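Local coordinates for protein 4,5-DOPA dioxygenase extradiol (Escherichia coli, PDB 2PW6) that opens the aromatic ring of L-DOPA between carbons 4 and 5 in vitro, as a zinc-containing extradiol dioxygenase whose physiological substrate is unknown, at residues A[203-208]-A[214-219]. Residues are numbered along the deposited sequence; the frame is centred on the assembly and turned at random.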
loop_
_atom_site.group_PDB
_atom_site.type_symbol
_atom_site.label_atom_id
_atom_site.label_comp_id
_atom_site.label_asym_id
_atom_site.label_seq_id
_atom_site.Cartn_x
_atom_site.Cartn_y
_atom_site.Cartn_z
ATOM N N ALA A 203 -27.042 -1.091 13.575
ATOM C CA ALA A 203 -28.130 -1.275 14.556
ATOM C C ALA A 203 -27.592 -1.433 15.976
ATOM O O ALA A 203 -28.370 -1.549 16.938
ATOM C CB ALA A 203 -28.997 -2.487 14.195
ATOM N N ASN A 204 -26.266 -1.453 16.120
ATOM C CA ASN A 204 -25.680 -1.761 17.414
ATOM C C ASN A 204 -24.629 -0.789 17.882
ATOM O O ASN A 204 -23.952 -1.042 18.862
ATOM C CB ASN A 204 -25.138 -3.175 17.406
ATOM C CG ASN A 204 -26.228 -4.192 17.483
ATOM O OD1 ASN A 204 -26.853 -4.364 18.531
ATOM N ND2 ASN A 204 -26.479 -4.880 16.367
ATOM N N LEU A 205 -24.521 0.334 17.177
ATOM C CA LEU A 205 -23.573 1.403 17.501
ATOM C C LEU A 205 -23.796 1.917 18.911
ATOM O O LEU A 205 -22.841 2.147 19.665
ATOM C CB LEU A 205 -23.690 2.544 16.483
ATOM C CG LEU A 205 -23.256 2.165 15.065
ATOM C CD1 LEU A 205 -23.367 3.344 14.082
ATOM C CD2 LEU A 205 -21.835 1.573 15.089
ATOM N N THR A 206 -25.075 2.034 19.259
ATOM C CA THR A 206 -25.522 2.653 20.496
ATOM C C THR A 206 -25.762 1.641 21.615
ATOM O O THR A 206 -26.343 1.987 22.640
ATOM C CB THR A 206 -26.806 3.474 20.256
ATOM O OG1 THR A 206 -27.831 2.611 19.754
ATOM C CG2 THR A 206 -26.570 4.580 19.234
ATOM N N TRP A 207 -25.326 0.398 21.423
ATOM C CA TRP A 207 -25.498 -0.647 22.434
ATOM C C TRP A 207 -24.762 -0.329 23.738
ATOM O O TRP A 207 -23.605 0.104 23.724
ATOM C CB TRP A 207 -25.025 -2.002 21.912
ATOM C CG TRP A 207 -25.389 -3.164 22.807
ATOM C CD1 TRP A 207 -26.537 -3.906 22.743
ATOM C CD2 TRP A 207 -24.608 -3.729 23.894
ATOM N NE1 TRP A 207 -26.518 -4.894 23.707
ATOM C CE2 TRP A 207 -25.354 -4.805 24.428
ATOM C CE3 TRP A 207 -23.359 -3.420 24.470
ATOM C CZ2 TRP A 207 -24.890 -5.587 25.505
ATOM C CZ3 TRP A 207 -22.893 -4.202 25.541
ATOM C CH2 TRP A 207 -23.659 -5.269 26.042
ATOM N N GLN A 208 -25.439 -0.549 24.862
ATOM C CA GLN A 208 -24.861 -0.282 26.178
ATOM C C GLN A 208 -24.957 -1.512 27.065
ATOM O O GLN A 208 -25.966 -2.211 27.042
ATOM C CB GLN A 208 -25.579 0.881 26.844
ATOM C CG GLN A 208 -25.710 2.142 25.987
ATOM C CD GLN A 208 -25.759 3.393 26.835
ATOM O OE1 GLN A 208 -25.488 3.350 28.033
ATOM N NE2 GLN A 208 -26.090 4.517 26.216
ATOM N N HIS A 214 -21.131 -7.102 24.156
ATOM C CA HIS A 214 -21.404 -6.133 23.065
ATOM C C HIS A 214 -21.446 -6.863 21.717
ATOM O O HIS A 214 -20.492 -7.553 21.365
ATOM C CB HIS A 214 -20.345 -5.017 23.040
ATOM C CG HIS A 214 -20.765 -3.765 22.324
ATOM N ND1 HIS A 214 -21.238 -3.758 21.028
ATOM C CD2 HIS A 214 -20.745 -2.468 22.718
ATOM C CE1 HIS A 214 -21.511 -2.518 20.660
ATOM N NE2 HIS A 214 -21.223 -1.714 21.669
ATOM N N PRO A 215 -22.572 -6.729 20.973
ATOM C CA PRO A 215 -22.741 -7.293 19.625
ATOM C C PRO A 215 -21.611 -6.928 18.664
ATOM O O PRO A 215 -21.165 -7.772 17.890
ATOM C CB PRO A 215 -24.051 -6.647 19.146
ATOM C CG PRO A 215 -24.821 -6.458 20.371
ATOM C CD PRO A 215 -23.799 -6.025 21.395
ATOM N N LEU A 216 -21.138 -5.689 18.737
ATOM C CA LEU A 216 -20.060 -5.239 17.863
ATOM C C LEU A 216 -18.693 -5.716 18.326
ATOM O O LEU A 216 -17.740 -5.748 17.551
ATOM C CB LEU A 216 -20.109 -3.732 17.688
ATOM C CG LEU A 216 -21.389 -3.220 17.026
ATOM C CD1 LEU A 216 -21.204 -1.777 16.561
ATOM C CD2 LEU A 216 -21.811 -4.087 15.840
ATOM N N VAL A 217 -18.609 -6.118 19.588
ATOM C CA VAL A 217 -17.402 -6.744 20.108
ATOM C C VAL A 217 -17.410 -8.218 19.731
ATOM O O VAL A 217 -16.383 -8.772 19.376
ATOM C CB VAL A 217 -17.278 -6.561 21.648
ATOM C CG1 VAL A 217 -16.309 -7.578 22.265
ATOM C CG2 VAL A 217 -16.871 -5.134 21.964
ATOM N N ASN A 218 -18.587 -8.838 19.832
ATOM C CA ASN A 218 -18.798 -10.243 19.448
ATOM C C ASN A 218 -19.236 -10.354 17.982
ATOM O O ASN A 218 -20.111 -11.163 17.657
ATOM C CB ASN A 218 -19.873 -10.896 20.346
ATOM C CG ASN A 218 -19.455 -10.981 21.809
ATOM O OD1 ASN A 218 -18.469 -11.631 22.162
ATOM N ND2 ASN A 218 -20.226 -10.341 22.668
ATOM N N TYR A 219 -18.638 -9.543 17.110
ATOM C CA TYR A 219 -19.111 -9.393 15.728
ATOM C C TYR A 219 -19.048 -10.713 14.930
ATOM O O TYR A 219 -19.864 -10.946 14.062
ATOM C CB TYR A 219 -18.387 -8.245 14.998
ATOM C CG TYR A 219 -16.954 -8.572 14.656
ATOM C CD1 TYR A 219 -16.579 -8.918 13.355
ATOM C CD2 TYR A 219 -15.969 -8.561 15.638
ATOM C CE1 TYR A 219 -15.244 -9.232 13.045
ATOM C CE2 TYR A 219 -14.651 -8.873 15.341
ATOM C CZ TYR A 219 -14.284 -9.201 14.048
ATOM O OH TYR A 219 -12.946 -9.519 13.782
#
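N204 meets P215 and L216 with different parts of its side chain. Its CB packs against CG of L216 at 3.8 Å, while the side chains of N204 and P215 cross at about a right angle, bringing OD1 of N204 to 3.4 Å from CG of P215. The ND2 end of the same amide is hydrogen-bonded to the carbonyl of Y200, which ties the side chain back to the preceding helix. L205 starts out directed away from 214-219, yet its branch end returns, CD2 lying 3.7 Å from CD1 of L216. A type I beta turn from N204 to W207 then brings the indole round to H214 and P215. With CG anti to the backbone nitrogen (chi1 -170°), W207 presents one face to both: CD of P215 sits 3.4 Å from the centroid of the five-membered ring, almost on its normal, and CA of H214 lies over the six-membered ring in a second CH-pi contact. The imidazole, inclined to the indole at 55°, receives CB of W207 over its own face, and W207 CE3 comes within 3.3 Å of H214 CD2. The L216 backbone N-H, bonded to ND1 of H214 at 3.0 Å and close to the ring plane, helps set the ring's rotation. Were W207 replaced by alanine, P215 and H214 CA would probably lose the indole face over them, and a gap would be likely to open where CE3 meets the imidazole. The contact, made by van der Waals and CH-pi packing with no hydrogen bond between 203-208 and 214-219, joins two parts of the loop between helices 192-202 and 225-228, away from the zinc site, with F153 of helix 149-159 meeting the H214 ring and L205 resting on I253.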